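Local coordinates for probable enoyl-CoA hydratase/isomerase (Pseudomonas aeruginosa, PDB 7BOR), which binds coenzyme A in a crotonase-family fold and is probably a delta(3)-delta(2)-enoyl-CoA isomerase, at residues L16-Q21 with C59-N64; S79-F84 with V104-T109. All blocks are in the same frame, centred on the assembly; numbering follows the deposited sequence.

In the fold
Contacts 1 and 2 lie about 12 Å apart, centre to centre, and meet along the loop 59-64 that lines the coenzyme A pocket. Thr61 O is 3.0 Å from Val104 N, a probable hydrogen bond, and Thr61 CG2 packs 3.4 Å from Gly107 CA at the short helix 106-109. Contact 1 sets the loop against the end of strand 13-18, and contact 2 sets helix 106-109 against helix 80-90. Both touch the ligand: 59-64 offers two carbonyl oxygens, whereas 104-109 offers the Val104 side chain. Asn64 N and Ile106 N, 5.2 Å apart, stand where crotonases form their oxyanion hole and probably serve that role, though bound coenzyme A has no thioester carbonyl.

Contact 1. Residues L16-Q21 with C59-N64; sequences LRLDRQ and CFTSGN. With COA (coenzyme A), chain C.
Leu18 folds its CG back beside its own backbone N (chi1 -82°), which sends CD2 across to the loop 59-64. There CD2 lies 3.6 Å from Thr61 CB and 3.5 Å from Phe60 O, the Leu18 and Thr61 side chains meeting at a slant. Thr61 has OG1 trans to its backbone N (chi1 178°); its hydroxyl is thus turned along the loop and accepts from Gly63 N at 3.1 Å, with an N-H...O angle of 157°. This is an ST turn. The same OG1 is bonded to Asn25 O, while Asn25 ND2 reaches Phe60 O, so one residue outside both segments grips the loop at two points. Farther along, the bent side chain of Gln21 brings its end beside Cys59 CB. Leu18 also packs on Met35 of helix 29-44 and on Ile5, which places the contact between the C-terminal end of strand 13-18, the second strand of the main sheet, and the ligand-binding loop.

The peptide whose N-H is held by Thr61 OG1 presents its carbonyl, Ser62 O, to COA N4P at 2.7 Å; the two bonds may polarise each other. Past the turn, Asn64 O accepts from COA N6A at 2.9 Å. Ser62 OG, hydrogen-bonded to Lys24 O, lies 2.9 Å from COA N7A. Across 16-21 and 59-64 no hydrogen bond is found; the closest approach is a leucine methyl against a carbonyl and a threonine. Leu18 thus backs the loop with apolar surface, Asn25 and the turn hold it by hydrogen bonds, and two of its carbonyls accept from the pantetheine amide and the adenine amino group.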
loop_
_atom_site.group_PDB
_atom_site.type_symbol
_atom_site.label_atom_id
_atom_site.label_comp_id
_atom_site.label_asym_id
_atom_site.label_seq_id
_atom_site.Cartn_x
_atom_site.Cartn_y
_atom_site.Cartn_z
ATOM N N LEU A 16 0.954 -1.251 12.434
ATOM C CA LEU A 16 2.074 -1.847 11.697
ATOM C C LEU A 16 3.025 -0.731 11.267
ATOM O O LEU A 16 2.667 0.125 10.449
ATOM C CB LEU A 16 1.575 -2.638 10.502
ATOM C CG LEU A 16 0.481 -3.659 10.800
ATOM C CD1 LEU A 16 0.020 -4.365 9.526
ATOM C CD2 LEU A 16 0.941 -4.662 11.856
ATOM N N ARG A 17 4.233 -0.733 11.816
ATOM C CA ARG A 17 5.179 0.355 11.633
ATOM C C ARG A 17 6.406 -0.195 10.905
ATOM O O ARG A 17 7.241 -0.874 11.502
ATOM C CB ARG A 17 5.547 0.986 12.982
ATOM C CG ARG A 17 6.860 1.853 13.014
ATOM C CD ARG A 17 6.608 3.373 13.134
ATOM N NE ARG A 17 7.811 4.178 13.440
ATOM C CZ ARG A 17 8.893 4.286 12.649
ATOM N NH1 ARG A 17 8.970 3.616 11.507
ATOM N NH2 ARG A 17 9.920 5.063 12.996
ATOM N N LEU A 18 6.528 0.128 9.620
ATOM C CA LEU A 18 7.710 -0.207 8.833
ATOM C C LEU A 18 8.960 0.422 9.436
ATOM O O LEU A 18 9.058 1.645 9.551
ATOM C CB LEU A 18 7.494 0.286 7.395
ATOM C CG LEU A 18 6.661 -0.585 6.429
ATOM C CD1 LEU A 18 5.374 -1.140 6.976
ATOM C CD2 LEU A 18 6.367 0.166 5.100
ATOM N N ASP A 19 9.936 -0.403 9.808
ATOM C CA ASP A 19 11.155 0.104 10.456
ATOM C C ASP A 19 12.398 -0.451 9.750
ATOM O O ASP A 19 13.038 -1.388 10.237
ATOM C CB ASP A 19 11.168 -0.228 11.979
ATOM C CG ASP A 19 12.027 0.770 12.807
ATOM O OD1 ASP A 19 12.686 1.671 12.226
ATOM O OD2 ASP A 19 12.018 0.651 14.055
ATOM N N ARG A 20 12.757 0.170 8.627
ATOM C CA ARG A 20 13.934 -0.202 7.833
ATOM C C ARG A 20 14.447 1.086 7.183
ATOM O O ARG A 20 14.527 1.220 5.967
ATOM C CB ARG A 20 13.601 -1.286 6.823
ATOM C CG ARG A 20 14.805 -1.841 6.024
ATOM C CD ARG A 20 14.410 -3.061 5.215
ATOM N NE ARG A 20 15.566 -3.690 4.551
ATOM C CZ ARG A 20 15.700 -3.882 3.239
ATOM N NH1 ARG A 20 14.735 -3.527 2.399
ATOM N NH2 ARG A 20 16.800 -4.451 2.756
ATOM N N GLN A 21 14.810 2.064 8.011
ATOM C CA GLN A 21 15.011 3.424 7.523
ATOM C C GLN A 21 16.214 3.516 6.597
ATOM O O GLN A 21 16.175 4.234 5.597
ATOM C CB GLN A 21 15.140 4.384 8.714
ATOM C CG GLN A 21 13.956 4.304 9.727
ATOM C CD GLN A 21 12.587 4.601 9.089
ATOM O OE1 GLN A 21 11.615 3.836 9.275
ATOM N NE2 GLN A 21 12.506 5.722 8.330
ATOM N N CYS A 59 9.248 8.732 6.379
ATOM C CA CYS A 59 9.314 7.847 5.214
ATOM C C CYS A 59 8.192 6.837 5.310
ATOM O O CYS A 59 7.937 6.294 6.382
ATOM C CB CYS A 59 10.687 7.129 5.108
ATOM S SG CYS A 59 10.900 6.031 3.608
ATOM N N PHE A 60 7.495 6.607 4.197
ATOM C CA PHE A 60 6.488 5.550 4.211
ATOM C C PHE A 60 7.125 4.235 3.687
ATOM O O PHE A 60 7.563 3.407 4.494
ATOM C CB PHE A 60 5.247 5.982 3.421
ATOM C CG PHE A 60 4.077 5.031 3.551
ATOM C CD1 PHE A 60 3.461 4.804 4.775
ATOM C CD2 PHE A 60 3.571 4.363 2.432
ATOM C CE1 PHE A 60 2.383 3.915 4.867
ATOM C CE2 PHE A 60 2.489 3.483 2.530
ATOM C CZ PHE A 60 1.894 3.255 3.739
ATOM N N THR A 61 7.266 4.054 2.366
ATOM C CA THR A 61 8.079 2.940 1.846
ATOM C C THR A 61 8.474 3.213 0.400
ATOM O O THR A 61 7.661 3.702 -0.387
ATOM C CB THR A 61 7.326 1.596 1.926
ATOM O OG1 THR A 61 8.116 0.526 1.362
ATOM C CG2 THR A 61 6.021 1.660 1.148
ATOM N N SER A 62 9.707 2.875 0.047
ATOM C CA SER A 62 10.130 2.955 -1.351
ATOM C C SER A 62 9.624 1.773 -2.168
ATOM O O SER A 62 9.982 1.635 -3.346
ATOM C CB SER A 62 11.664 3.079 -1.457
ATOM O OG SER A 62 12.378 2.093 -0.713
ATOM N N GLY A 63 8.752 0.947 -1.593
ATOM C CA GLY A 63 8.164 -0.135 -2.337
ATOM C C GLY A 63 9.009 -1.384 -2.202
ATOM O O GLY A 63 9.892 -1.515 -1.325
ATOM N N ASN A 64 8.736 -2.313 -3.112
ATOM C CA ASN A 64 9.365 -3.628 -3.076
ATOM C C ASN A 64 10.878 -3.513 -3.023
ATOM O O ASN A 64 11.481 -2.676 -3.689
ATOM C CB ASN A 64 8.953 -4.454 -4.295
ATOM C CG ASN A 64 8.772 -5.900 -3.968
ATOM O OD1 ASN A 64 7.649 -6.364 -3.778
ATOM N ND2 ASN A 64 9.875 -6.633 -3.888
HETATM N N1A COA C . 15.001 -1.593 -3.007
HETATM C C2A COA C . 16.269 -1.856 -2.581
HETATM N N3A COA C . 17.046 -0.886 -2.012
HETATM C C4A COA C . 16.495 0.332 -1.876
HETATM C C5A COA C . 15.242 0.615 -2.287
HETATM C C6A COA C . 14.481 -0.377 -2.871
HETATM N N6A COA C . 13.101 -0.258 -3.361
HETATM N N7A COA C . 14.970 1.924 -2.026
HETATM C C8A COA C . 16.060 2.480 -1.453
HETATM N N9A COA C . 16.946 1.491 -1.399
HETATM C C1B COA C . 18.252 1.760 -0.764
HETATM C C2B COA C . 19.346 2.437 -1.743
HETATM O O2B COA C . 19.836 1.391 -2.673
HETATM C C3B COA C . 20.201 2.859 -0.854
HETATM O O3B COA C . 21.014 1.729 -0.328
HETATM P P3B COA C . 22.470 1.950 0.357
HETATM O O7A COA C . 22.478 3.172 1.253
HETATM O O8A COA C . 23.462 2.103 -0.764
HETATM O O9A COA C . 22.747 0.742 1.201
HETATM C C4B COA C . 19.390 3.365 0.365
HETATM O O4B COA C . 18.107 2.509 0.306
HETATM C C5B COA C . 19.054 4.737 0.322
HETATM O O5B COA C . 18.216 4.877 -0.780
HETATM P P1A COA C . 18.428 6.161 -1.768
HETATM O O1A COA C . 17.792 5.938 -3.125
HETATM O O2A COA C . 19.878 6.540 -1.970
HETATM O O3A COA C . 17.706 7.402 -0.958
HETATM P P2A COA C . 17.035 8.606 -1.864
HETATM O O4A COA C . 16.607 9.705 -0.896
HETATM O O5A COA C . 18.097 8.991 -2.849
HETATM O O6A COA C . 15.760 8.038 -2.768
HETATM C CBP COA C . 13.649 6.994 -3.215
HETATM C CCP COA C . 14.517 7.717 -2.122
HETATM C CDP COA C . 12.484 6.207 -2.515
HETATM C CEP COA C . 13.054 8.027 -4.203
HETATM C CAP COA C . 14.679 6.074 -3.946
HETATM O OAP COA C . 15.299 5.292 -2.972
HETATM C C9P COA C . 14.028 5.122 -4.949
HETATM O O9P COA C . 13.622 5.492 -6.011
HETATM N N8P COA C . 13.965 3.707 -4.525
HETATM C C7P COA C . 13.361 2.675 -5.370
HETATM C C6P COA C . 11.862 2.991 -5.657
HETATM C C5P COA C . 11.347 1.804 -6.534
HETATM O O5P COA C . 11.625 1.695 -7.677
HETATM N N4P COA C . 10.492 0.823 -5.891
HETATM C C3P COA C . 10.032 -0.318 -6.643
HETATM C C2P COA C . 8.869 0.060 -7.522
HETATM S S1P COA C . 8.434 -1.493 -8.337
#

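Contact 2. Residues S79-F84 with V104-T109; sequences SPVGRF and VGIGTT. With COA (coenzyme A), chain C.
Between 79-84 and 104-109 the closest contacts both run through Ile106 CD1, which lies 4.0 Å from Val81 CG2 and 4.3 Å from Phe84 CE2. It comes to the ring of Phe84 at the edge, near the ring plane, so this is not packing over an aromatic face. The Ile106 side chain stretches out because CG1 stands opposite the backbone N (chi1 -166°) and the chain continues extended to CD1. Tyr32 of helix 29-44 touches both Val81 and Ile106, and Met35 of the same helix packs on Phe84, adding to the buried packing round Ile106. The bond of Tyr32 OH to Asn64 OD1 ties this packing to the CoA-binding loop.

Behind Ile106, the start of helix 106-109 is set by Gly105 at the N-cap position. Its positive phi of 67° favours glycine, and Gly105 CA lies 4.1 Å from COA C2P. Gly105 O accepts from both Thr108 N at 2.9 Å and Thr109 N at 3.0 Å, while Thr109 OG1 is bonded to Glu137 OE1. One residue earlier, Val104 CG1 packs 3.6 Å from COA C6P. Apolar packing therefore sets helix 80-90 against the helix start, while backbone bonds of Val104 and Gly105 fix its position by the ligand.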
loop_
_atom_site.group_PDB
_atom_site.type_symbol
_atom_site.label_atom_id
_atom_site.label_comp_id
_atom_site.label_asym_id
_atom_site.label_seq_id
_atom_site.Cartn_x
_atom_site.Cartn_y
_atom_site.Cartn_z
ATOM N N SER A 79 3.425 -16.030 -3.142
ATOM C CA SER A 79 4.618 -15.334 -2.682
ATOM C C SER A 79 4.239 -14.530 -1.443
ATOM O O SER A 79 3.049 -14.296 -1.191
ATOM C CB SER A 79 5.177 -14.383 -3.758
ATOM O OG SER A 79 4.176 -13.484 -4.261
ATOM N N PRO A 80 5.229 -14.087 -0.673
ATOM C CA PRO A 80 4.935 -13.169 0.437
ATOM C C PRO A 80 4.253 -11.879 -0.011
ATOM O O PRO A 80 3.269 -11.467 0.618
ATOM C CB PRO A 80 6.321 -12.907 1.051
ATOM C CG PRO A 80 7.164 -14.141 0.622
ATOM C CD PRO A 80 6.649 -14.469 -0.739
ATOM N N VAL A 81 4.693 -11.251 -1.103
ATOM C CA VAL A 81 4.002 -10.033 -1.527
ATOM C C VAL A 81 2.551 -10.344 -1.905
ATOM O O VAL A 81 1.620 -9.635 -1.505
ATOM C CB VAL A 81 4.775 -9.315 -2.658
ATOM C CG1 VAL A 81 4.798 -10.113 -3.914
ATOM C CG2 VAL A 81 4.155 -7.908 -2.912
ATOM N N GLY A 82 2.326 -11.446 -2.609
ATOM C CA GLY A 82 0.972 -11.823 -2.946
ATOM C C GLY A 82 0.107 -12.076 -1.729
ATOM O O GLY A 82 -1.089 -11.760 -1.730
ATOM N N ARG A 83 0.688 -12.659 -0.678
ATOM C CA ARG A 83 -0.073 -12.914 0.545
ATOM C C ARG A 83 -0.352 -11.612 1.287
ATOM O O ARG A 83 -1.440 -11.444 1.867
ATOM C CB ARG A 83 0.677 -13.902 1.447
ATOM C CG ARG A 83 0.660 -15.337 0.894
ATOM C CD ARG A 83 1.311 -16.391 1.825
ATOM N NE ARG A 83 2.765 -16.333 1.910
ATOM C CZ ARG A 83 3.583 -16.908 1.038
ATOM N NH1 ARG A 83 3.077 -17.564 0.019
ATOM N NH2 ARG A 83 4.900 -16.840 1.199
ATOM N N PHE A 84 0.604 -10.668 1.261
ATOM C CA PHE A 84 0.310 -9.354 1.831
ATOM C C PHE A 84 -0.819 -8.677 1.058
ATOM O O PHE A 84 -1.773 -8.170 1.657
ATOM C CB PHE A 84 1.530 -8.454 1.847
ATOM C CG PHE A 84 1.179 -7.021 2.114
ATOM C CD1 PHE A 84 0.678 -6.646 3.364
ATOM C CD2 PHE A 84 1.311 -6.061 1.118
ATOM C CE1 PHE A 84 0.336 -5.337 3.620
ATOM C CE2 PHE A 84 0.980 -4.716 1.367
ATOM C CZ PHE A 84 0.485 -4.361 2.613
ATOM N N VAL A 104 6.293 4.666 -2.855
ATOM C CA VAL A 104 6.633 4.323 -4.235
ATOM C C VAL A 104 6.147 2.924 -4.568
ATOM O O VAL A 104 6.267 1.997 -3.761
ATOM C CB VAL A 104 8.137 4.417 -4.459
ATOM C CG1 VAL A 104 8.464 4.162 -5.949
ATOM C CG2 VAL A 104 8.600 5.788 -4.036
ATOM N N GLY A 105 5.619 2.768 -5.763
ATOM C CA GLY A 105 5.242 1.424 -6.185
ATOM C C GLY A 105 4.089 0.955 -5.325
ATOM O O GLY A 105 3.065 1.637 -5.219
ATOM N N ILE A 106 4.238 -0.213 -4.693
ATOM C CA ILE A 106 3.216 -0.698 -3.768
ATOM C C ILE A 106 3.059 0.243 -2.579
ATOM O O ILE A 106 2.058 0.150 -1.844
ATOM C CB ILE A 106 3.548 -2.152 -3.329
ATOM C CG1 ILE A 106 2.333 -2.802 -2.640
ATOM C CG2 ILE A 106 4.793 -2.178 -2.460
ATOM C CD1 ILE A 106 2.332 -4.338 -2.654
ATOM N N GLY A 107 4.002 1.178 -2.392
ATOM C CA GLY A 107 3.815 2.227 -1.373
ATOM C C GLY A 107 2.609 3.104 -1.667
ATOM O O GLY A 107 1.880 3.516 -0.754
ATOM N N THR A 108 2.356 3.360 -2.951
ATOM C CA THR A 108 1.154 4.071 -3.363
ATOM C C THR A 108 -0.003 3.120 -3.579
ATOM O O THR A 108 -1.108 3.378 -3.096
ATOM C CB THR A 108 1.436 4.874 -4.630
ATOM O OG1 THR A 108 2.294 5.964 -4.285
ATOM C CG2 THR A 108 0.145 5.403 -5.271
ATOM N N THR A 109 0.215 1.989 -4.281
ATOM C CA THR A 109 -0.956 1.206 -4.626
ATOM C C THR A 109 -1.628 0.606 -3.393
ATOM O O THR A 109 -2.820 0.325 -3.436
ATOM C CB THR A 109 -0.627 0.085 -5.658
ATOM O OG1 THR A 109 0.314 -0.825 -5.109
ATOM C CG2 THR A 109 -0.098 0.683 -6.925
HETATM N N1A COA C . 15.001 -1.593 -3.007
HETATM C C2A COA C . 16.269 -1.856 -2.581
HETATM N N3A COA C . 17.046 -0.886 -2.012
HETATM C C4A COA C . 16.495 0.332 -1.876
HETATM C C5A COA C . 15.242 0.615 -2.287
HETATM C C6A COA C . 14.481 -0.377 -2.871
HETATM N N6A COA C . 13.101 -0.258 -3.361
HETATM N N7A COA C . 14.970 1.924 -2.026
HETATM C C8A COA C . 16.060 2.480 -1.453
HETATM N N9A COA C . 16.946 1.491 -1.399
HETATM C C1B COA C . 18.252 1.760 -0.764
HETATM C C2B COA C . 19.346 2.437 -1.743
HETATM O O2B COA C . 19.836 1.391 -2.673
HETATM C C3B COA C . 20.201 2.859 -0.854
HETATM O O3B COA C . 21.014 1.729 -0.328
HETATM P P3B COA C . 22.470 1.950 0.357
HETATM O O7A COA C . 22.478 3.172 1.253
HETATM O O8A COA C . 23.462 2.103 -0.764
HETATM O O9A COA C . 22.747 0.742 1.201
HETATM C C4B COA C . 19.390 3.365 0.365
HETATM O O4B COA C . 18.107 2.509 0.306
HETATM C C5B COA C . 19.054 4.737 0.322
HETATM O O5B COA C . 18.216 4.877 -0.780
HETATM P P1A COA C . 18.428 6.161 -1.768
HETATM O O1A COA C . 17.792 5.938 -3.125
HETATM O O2A COA C . 19.878 6.540 -1.970
HETATM O O3A COA C . 17.706 7.402 -0.958
HETATM P P2A COA C . 17.035 8.606 -1.864
HETATM O O4A COA C . 16.607 9.705 -0.896
HETATM O O5A COA C . 18.097 8.991 -2.849
HETATM O O6A COA C . 15.760 8.038 -2.768
HETATM C CBP COA C . 13.649 6.994 -3.215
HETATM C CCP COA C . 14.517 7.717 -2.122
HETATM C CDP COA C . 12.484 6.207 -2.515
HETATM C CEP COA C . 13.054 8.027 -4.203
HETATM C CAP COA C . 14.679 6.074 -3.946
HETATM O OAP COA C . 15.299 5.292 -2.972
HETATM C C9P COA C . 14.028 5.122 -4.949
HETATM O O9P COA C . 13.622 5.492 -6.011
HETATM N N8P COA C . 13.965 3.707 -4.525
HETATM C C7P COA C . 13.361 2.675 -5.370
HETATM C C6P COA C . 11.862 2.991 -5.657
HETATM C C5P COA C . 11.347 1.804 -6.534
HETATM O O5P COA C . 11.625 1.695 -7.677
HETATM N N4P COA C . 10.492 0.823 -5.891
HETATM C C3P COA C . 10.032 -0.318 -6.643
HETATM C C2P COA C . 8.869 0.060 -7.522
HETATM S S1P COA C . 8.434 -1.493 -8.337
#